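Local coordinates for protein putative tagatose-6-phosphate ketose/aldose isomerase (Escherichia coli, PDB 3C3J) that is of unproven function but belongs to the SIS-domain family of alpha/beta proteins and carries two such domains in one chain, at residues I57-G62 with L107-R112; G212-G217 with F349-S354. One frame throughout, in Å; residues are numbered along the deposited sequence.

In the fold
The chain holds two parallel five-stranded sheets, each with strand order 2-1-3-4-5, as expected for a tandem pair of SIS domains. Contact 1 comes first along the chain and lies inside the first sheet, joining its neighbouring strands 55-59 and 105-111. Contact 2 comes later, once contact 1 has closed, and lies outside the sheets: the loop between helix 198-210 and strand 226-231 meets helix 335-356 of the second half. Their centres are 29 Å apart, on opposite sides of the chain's centre, and their nearest atoms stay about 13 Å from each other. Contact 1 therefore belongs to the core of one half, whereas contact 2 packs the loop that follows helix 198-210 against a helix of the other.

Contact 1: residues I57-G62 with L107-R112; sequences ILTGAG and LISFGR
Leu58 and Ile108 lie side by side and point the same way from adjacent parallel strands of the first SIS domain's alpha/beta sheet. Their CD1 methyls meet at 3.4 Å, closer than two methyl carbons normally pack. Leu58 also reaches Phe110, the two side chains crossing obliquely: Leu58 CG sits 4.0 Å from Phe110 CE2, at the ring edge and near its plane. Helices 63-79 and 174-187 pack on this face, with Ile71 and Cys183 against Leu58.

The other face carries Ile57, Thr59, Leu107 and Ser109. In Leu107, CG is anti to the backbone N, and a chi2 of 63° then brings CD1 near the partner strand. Leu107 CD1 comes 3.8 Å from Ile57 CG2; the same methyl lies 3.6 Å from Thr59 CG2. The Thr59 methyl thus lies among Leu107 CD1, the carbonyl oxygen of Ile108 and Ser109 OG, while Thr59 OG1 is hydrogen-bonded to Val86 O, and helix 88-93 packs beside it.

Three nearly linear backbone bonds, each with an N-H...O angle of at least 165°, set the parallel register: Ile108 N to Ile57 O, Thr59 N to Ile108 O, and Phe110 N to Thr59 O. The strand segments run 4.8 Å apart at closest approach, at 14° to each other. Past Gly60 the chains separate, towards the turn that leads into helix 63-79. There a water bridges them, accepting from Ala61 N at 2.9 Å and donating to Phe110 O at 2.7 Å.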
ATOM      1  N   ILE A  57      11.584  -2.889  12.132  1.00 11.88           N
ATOM      2  CA  ILE A  57      11.066  -2.262  10.925  1.00 11.86           C
ATOM      3  C   ILE A  57      11.913  -2.682   9.742  1.00 11.47           C
ATOM      4  O   ILE A  57      13.131  -2.530   9.769  1.00 11.14           O
ATOM      5  CB  ILE A  57      11.004  -0.723  11.049  1.00 11.37           C
ATOM      6  CG1 ILE A  57       9.956  -0.335  12.079  1.00 11.65           C
ATOM      7  CG2 ILE A  57      10.686  -0.060   9.680  1.00 11.92           C
ATOM      8  CD1 ILE A  57       9.843   1.168  12.378  1.00 11.08           C
ATOM      9  N   LEU A  58      11.270  -3.204   8.707  1.00 11.20           N
ATOM     10  CA  LEU A  58      11.935  -3.484   7.438  1.00 11.89           C
ATOM     11  C   LEU A  58      11.749  -2.262   6.542  1.00 12.77           C
ATOM     12  O   LEU A  58      10.632  -1.831   6.295  1.00 12.48           O
ATOM     13  CB  LEU A  58      11.314  -4.713   6.769  1.00 12.62           C
ATOM     14  CG  LEU A  58      11.825  -6.068   7.207  1.00 13.37           C
ATOM     15  CD1 LEU A  58      11.539  -6.333   8.691  1.00 14.36           C
ATOM     16  CD2 LEU A  58      11.244  -7.160   6.303  1.00 12.74           C
ATOM     17  N   THR A  59      12.848  -1.702   6.053  1.00 13.24           N
ATOM     18  CA  THR A  59      12.769  -0.486   5.263  1.00 13.29           C
ATOM     19  C   THR A  59      13.629  -0.540   3.992  1.00 12.82           C
ATOM     20  O   THR A  59      14.745  -1.072   3.992  1.00 13.48           O
ATOM     21  CB  THR A  59      13.122   0.758   6.130  1.00 14.08           C
ATOM     22  OG1 THR A  59      12.702   1.947   5.451  1.00 16.53           O
ATOM     23  CG2 THR A  59      14.664   0.830   6.456  1.00 13.14           C
ATOM     24  N   GLY A  60      13.080   0.008   2.916  1.00 13.32           N
ATOM     25  CA  GLY A  60      13.775   0.186   1.649  1.00 13.06           C
ATOM     26  C   GLY A  60      12.977   1.173   0.795  1.00 13.03           C
ATOM     27  O   GLY A  60      11.855   1.568   1.168  1.00 12.46           O
ATOM     28  N   ALA A  61      13.558   1.583  -0.333  1.00 13.93           N
ATOM     29  CA  ALA A  61      12.892   2.460  -1.291  1.00 14.37           C
ATOM     30  C   ALA A  61      12.544   1.682  -2.549  1.00 15.00           C
ATOM     31  O   ALA A  61      13.268   0.774  -2.930  1.00 15.50           O
ATOM     32  CB  ALA A  61      13.818   3.616  -1.652  1.00 14.35           C
ATOM     33  N   GLY A  62      11.444   2.049  -3.210  1.00 16.10           N
ATOM     34  CA  GLY A  62      11.059   1.407  -4.477  1.00 15.61           C
ATOM     35  C   GLY A  62      10.880  -0.099  -4.303  1.00 15.26           C
ATOM     36  O   GLY A  62      10.259  -0.565  -3.326  1.00 14.86           O
ATOM     37  N   LEU A 107      16.258  -1.733  13.031  1.00 12.42           N
ATOM     38  CA  LEU A 107      15.956  -1.288  11.666  1.00 12.13           C
ATOM     39  C   LEU A 107      16.696  -2.163  10.674  1.00 12.17           C
ATOM     40  O   LEU A 107      17.941  -2.209  10.673  1.00 11.91           O
ATOM     41  CB  LEU A 107      16.345   0.182  11.454  1.00 12.31           C
ATOM     42  CG  LEU A 107      15.878   0.832  10.151  1.00 12.79           C
ATOM     43  CD1 LEU A 107      14.325   0.884  10.087  1.00 14.14           C
ATOM     44  CD2 LEU A 107      16.509   2.227   9.982  1.00 11.97           C
ATOM     45  N   ILE A 108      15.927  -2.863   9.839  1.00 12.70           N
ATOM     46  CA  ILE A 108      16.489  -3.702   8.783  1.00 12.86           C
ATOM     47  C   ILE A 108      16.448  -2.887   7.480  1.00 12.55           C
ATOM     48  O   ILE A 108      15.376  -2.611   6.944  1.00 12.90           O
ATOM     49  CB  ILE A 108      15.727  -5.017   8.649  1.00 13.07           C
ATOM     50  CG1 ILE A 108      15.747  -5.770   9.983  1.00 15.82           C
ATOM     51  CG2 ILE A 108      16.356  -5.895   7.542  1.00 13.55           C
ATOM     52  CD1 ILE A 108      14.626  -6.742  10.100  1.00 17.59           C
ATOM     53  N   SER A 109      17.609  -2.427   7.033  1.00 12.46           N
ATOM     54  CA  SER A 109      17.689  -1.492   5.903  1.00 13.40           C
ATOM     55  C   SER A 109      18.141  -2.271   4.674  1.00 14.20           C
ATOM     56  O   SER A 109      19.234  -2.811   4.660  1.00 15.62           O
ATOM     57  CB  SER A 109      18.695  -0.368   6.201  1.00 13.61           C
ATOM     58  OG  SER A 109      18.209   0.582   7.158  1.00 15.01           O
ATOM     59  N   PHE A 110      17.295  -2.330   3.649  1.00 14.30           N
ATOM     60  CA  PHE A 110      17.645  -2.893   2.355  1.00 14.68           C
ATOM     61  C   PHE A 110      18.161  -1.816   1.408  1.00 15.63           C
ATOM     62  O   PHE A 110      17.545  -0.773   1.250  1.00 16.77           O
ATOM     63  CB  PHE A 110      16.408  -3.551   1.739  1.00 14.40           C
ATOM     64  CG  PHE A 110      15.870  -4.680   2.540  1.00 14.01           C
ATOM     65  CD1 PHE A 110      16.551  -5.880   2.604  1.00 14.11           C
ATOM     66  CD2 PHE A 110      14.671  -4.555   3.238  1.00 15.11           C
ATOM     67  CE1 PHE A 110      16.059  -6.939   3.336  1.00 13.90           C
ATOM     68  CE2 PHE A 110      14.169  -5.630   3.994  1.00 17.09           C
ATOM     69  CZ  PHE A 110      14.867  -6.815   4.044  1.00 15.62           C
ATOM     70  N   GLY A 111      19.286  -2.070   0.758  1.00 16.90           N
ATOM     71  CA  GLY A 111      19.767  -1.170  -0.305  1.00 17.45           C
ATOM     72  C   GLY A 111      20.758  -1.876  -1.203  1.00 18.72           C
ATOM     73  O   GLY A 111      21.743  -2.457  -0.726  1.00 19.44           O
ATOM     74  N   ARG A 112      20.489  -1.858  -2.497  1.00 19.40           N
ATOM     75  CA  ARG A 112      21.391  -2.432  -3.482  1.00 21.09           C
ATOM     76  C   ARG A 112      22.754  -1.721  -3.428  1.00 21.21           C
ATOM     77  O   ARG A 112      23.768  -2.355  -3.153  1.00 22.32           O
ATOM     78  CB  ARG A 112      20.765  -2.371  -4.877  1.00 20.86           C
ATOM     79  CG  ARG A 112      21.742  -2.768  -5.987  1.00 21.14           C
ATOM     80  CD  ARG A 112      21.197  -2.654  -7.377  1.00 22.03           C
ATOM     81  NE  ARG A 112      20.375  -1.479  -7.653  1.00 22.06           N
ATOM     82  CZ  ARG A 112      19.859  -1.206  -8.853  1.00 21.88           C
ATOM     83  NH1 ARG A 112      20.153  -1.957  -9.906  1.00 20.41           N
ATOM     84  NH2 ARG A 112      19.073  -0.152  -9.017  1.00 23.04           N
TER
HETATM   85  O   HOH W   1      16.400   1.032  -0.469  1.00 16.83           O

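Contact 2: residues G212-G217 with F349-S354; sequences GDFSEG and FALMQS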
ATOM      1  N   GLY A 212      12.822 -21.390 -21.729  1.00 20.41           N
ATOM      2  CA  GLY A 212      13.806 -21.442 -22.814  1.00 20.76           C
ATOM      3  C   GLY A 212      14.655 -20.179 -22.904  1.00 20.59           C
ATOM      4  O   GLY A 212      15.096 -19.660 -21.872  1.00 21.02           O
ATOM      5  N   ASP A 213      14.861 -19.662 -24.115  1.00 20.41           N
ATOM      6  CA  ASP A 213      15.637 -18.419 -24.302  1.00 20.51           C
ATOM      7  C   ASP A 213      14.817 -17.126 -24.127  1.00 19.97           C
ATOM      8  O   ASP A 213      15.303 -16.029 -24.464  1.00 19.59           O
ATOM      9  CB  ASP A 213      16.330 -18.404 -25.664  1.00 20.60           C
ATOM     10  CG  ASP A 213      15.361 -18.367 -26.834  1.00 21.91           C
ATOM     11  OD1 ASP A 213      14.121 -18.255 -26.666  1.00 22.07           O
ATOM     12  OD2 ASP A 213      15.866 -18.467 -27.962  1.00 24.56           O
ATOM     13  N   PHE A 214      13.572 -17.300 -23.674  1.00 19.59           N
ATOM     14  CA  PHE A 214      12.624 -16.259 -23.284  1.00 19.57           C
ATOM     15  C   PHE A 214      11.940 -15.597 -24.485  1.00 20.12           C
ATOM     16  O   PHE A 214      11.090 -14.729 -24.304  1.00 19.83           O
ATOM     17  CB  PHE A 214      13.267 -15.148 -22.426  1.00 19.21           C
ATOM     18  CG  PHE A 214      13.918 -15.604 -21.124  1.00 18.32           C
ATOM     19  CD1 PHE A 214      13.619 -16.811 -20.521  1.00 17.93           C
ATOM     20  CD2 PHE A 214      14.788 -14.736 -20.466  1.00 18.85           C
ATOM     21  CE1 PHE A 214      14.227 -17.180 -19.314  1.00 18.96           C
ATOM     22  CE2 PHE A 214      15.374 -15.073 -19.263  1.00 17.86           C
ATOM     23  CZ  PHE A 214      15.088 -16.302 -18.674  1.00 17.98           C
ATOM     24  N   SER A 215      12.280 -16.021 -25.696  1.00 20.67           N
ATOM     25  CA  SER A 215      11.843 -15.330 -26.899  1.00 21.84           C
ATOM     26  C   SER A 215      10.318 -15.355 -27.073  1.00 22.13           C
ATOM     27  O   SER A 215       9.785 -14.482 -27.737  1.00 22.72           O
ATOM     28  CB  SER A 215      12.541 -15.909 -28.153  1.00 21.88           C
ATOM     29  OG  SER A 215      12.250 -17.283 -28.315  1.00 22.09           O
ATOM     30  N   GLU A 216       9.629 -16.319 -26.470  1.00 22.80           N
ATOM     31  CA  GLU A 216       8.159 -16.354 -26.513  1.00 24.02           C
ATOM     32  C   GLU A 216       7.487 -15.254 -25.665  1.00 23.62           C
ATOM     33  O   GLU A 216       6.283 -15.027 -25.782  1.00 23.21           O
ATOM     34  CB  GLU A 216       7.579 -17.696 -26.050  1.00 25.84           C
ATOM     35  CG  GLU A 216       8.364 -18.954 -26.367  1.00 31.22           C
ATOM     36  CD  GLU A 216       8.121 -19.446 -27.725  1.00 36.10           C
ATOM     37  OE1 GLU A 216       8.296 -18.630 -28.665  1.00 43.40           O
ATOM     38  OE2 GLU A 216       7.775 -20.642 -27.856  1.00 40.30           O
ATOM     39  N   GLY A 217       8.253 -14.591 -24.800  1.00 23.30           N
ATOM     40  CA  GLY A 217       7.744 -13.448 -24.060  1.00 22.86           C
ATOM     41  C   GLY A 217       6.914 -13.783 -22.832  1.00 22.76           C
ATOM     42  O   GLY A 217       6.262 -12.897 -22.302  1.00 21.55           O
ATOM     43  N   PHE A 349       8.821 -11.659 -17.981  1.00 14.38           N
ATOM     44  CA  PHE A 349       7.797 -10.962 -18.787  1.00 14.25           C
ATOM     45  C   PHE A 349       8.156  -9.500 -19.095  1.00 14.28           C
ATOM     46  O   PHE A 349       8.130  -9.058 -20.252  1.00 14.27           O
ATOM     47  CB  PHE A 349       6.432 -11.015 -18.101  1.00 14.28           C
ATOM     48  CG  PHE A 349       5.356 -10.314 -18.858  1.00 14.29           C
ATOM     49  CD1 PHE A 349       4.961 -10.776 -20.103  1.00 15.60           C
ATOM     50  CD2 PHE A 349       4.715  -9.206 -18.337  1.00 14.47           C
ATOM     51  CE1 PHE A 349       3.948 -10.140 -20.814  1.00 14.70           C
ATOM     52  CE2 PHE A 349       3.712  -8.581 -19.057  1.00 14.94           C
ATOM     53  CZ  PHE A 349       3.333  -9.063 -20.295  1.00 15.24           C
ATOM     54  N   ALA A 350       8.488  -8.741 -18.049  1.00 13.91           N
ATOM     55  CA  ALA A 350       8.833  -7.342 -18.206  1.00 14.72           C
ATOM     56  C   ALA A 350      10.047  -7.124 -19.131  1.00 15.06           C
ATOM     57  O   ALA A 350      10.035  -6.225 -19.982  1.00 15.48           O
ATOM     58  CB  ALA A 350       9.056  -6.698 -16.800  1.00 14.33           C
ATOM     59  N   LEU A 351      11.075  -7.954 -18.973  1.00 15.53           N
ATOM     60  CA  LEU A 351      12.282  -7.859 -19.797  1.00 16.02           C
ATOM     61  C   LEU A 351      11.929  -8.032 -21.287  1.00 16.16           C
ATOM     62  O   LEU A 351      12.378  -7.241 -22.129  1.00 15.44           O
ATOM     63  CB  LEU A 351      13.304  -8.901 -19.345  1.00 16.55           C
ATOM     64  CG  LEU A 351      14.566  -9.091 -20.200  1.00 16.41           C
ATOM     65  CD1 LEU A 351      15.471  -7.853 -20.216  1.00 17.51           C
ATOM     66  CD2 LEU A 351      15.300 -10.353 -19.809  1.00 15.89           C
HETATM   67  N   MSE A 352      11.098  -9.035 -21.600  1.00 16.61           N
HETATM   68  CA  MSE A 352      10.734  -9.351 -22.989  1.00 18.05           C
HETATM   69  C   MSE A 352       9.715  -8.385 -23.597  1.00 18.13           C
HETATM   70  O   MSE A 352       9.760  -8.113 -24.802  1.00 17.54           O
HETATM   71  CB  MSE A 352      10.267 -10.804 -23.107  1.00 19.11           C
HETATM   72  CG  MSE A 352      11.290 -11.831 -22.628  1.00 21.21           C
HETATM   73 SE   MSE A 352      13.184 -11.559 -23.285  1.00 33.33          SE
HETATM   74  CE  MSE A 352      13.611  -9.730 -22.821  1.00 34.69           C
ATOM     75  N   GLN A 353       8.822  -7.844 -22.781  1.00 18.87           N
ATOM     76  CA  GLN A 353       7.987  -6.742 -23.240  1.00 19.07           C
ATOM     77  C   GLN A 353       8.854  -5.540 -23.637  1.00 18.63           C
ATOM     78  O   GLN A 353       8.614  -4.908 -24.663  1.00 18.27           O
ATOM     79  CB  GLN A 353       6.987  -6.329 -22.154  1.00 19.13           C
ATOM     80  CG  GLN A 353       5.892  -7.361 -21.889  1.00 19.18           C
ATOM     81  CD  GLN A 353       4.982  -7.568 -23.082  1.00 23.10           C
ATOM     82  OE1 GLN A 353       5.004  -8.624 -23.727  1.00 25.35           O
ATOM     83  NE2 GLN A 353       4.207  -6.554 -23.405  1.00 23.09           N
ATOM     84  N   SER A 354       9.856  -5.234 -22.817  1.00 18.30           N
ATOM     85  CA  SER A 354      10.757  -4.108 -23.048  1.00 19.20           C
ATOM     86  C   SER A 354      11.495  -4.294 -24.367  1.00 20.48           C
ATOM     87  O   SER A 354      11.541  -3.390 -25.213  1.00 21.14           O
ATOM     88  CB  SER A 354      11.769  -4.024 -21.903  1.00 19.07           C
ATOM     89  OG  SER A 354      12.666  -2.936 -22.043  1.00 18.27           O
TER
HETATM   90  O   HOH W   2       7.137 -10.336 -22.672  1.00 31.90           O
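Gly217 O lies 2.7 Å from a water placed to donate to it, and the edge of the Phe349 ring is beside it, with CD1 3.3 Å from the oxygen and the oxygen in the ring plane. The same water is within bonding range of Phe349 O, 2.9 Å away, but it has too few protons to serve every acceptor around it at once. Gln353 CG, one turn further along helix 335-356, lies over one face of the Phe349 ring, toward the rim.

The second part of the contact centres on Met352, modelled as selenomethionine. Its CB rests 3.8 Å from Gly217 CA. With CG anti to the carbonyl carbon (chi1 -57°), CG comes 3.4 Å from Phe214 O; the chain then bends twice, and SE lies 3.7 Å from Phe214 CB. Phe214 O also accepts from Gly217 N at 2.9 Å, closing a type I beta turn that presents both Phe214 and Gly217 to the helix. Ahead of it, Asp213 OD1 accepts from Ser215 N in an Asx turn and from Ser215 OG at 2.7 Å. The Phe214 ring, in cation-pi contact with Arg21, only grazes Leu351.

No direct hydrogen bond crosses between the segments, which implies that the loop meets the helix mainly through the packing of Met352 against Phe214 and Gly217.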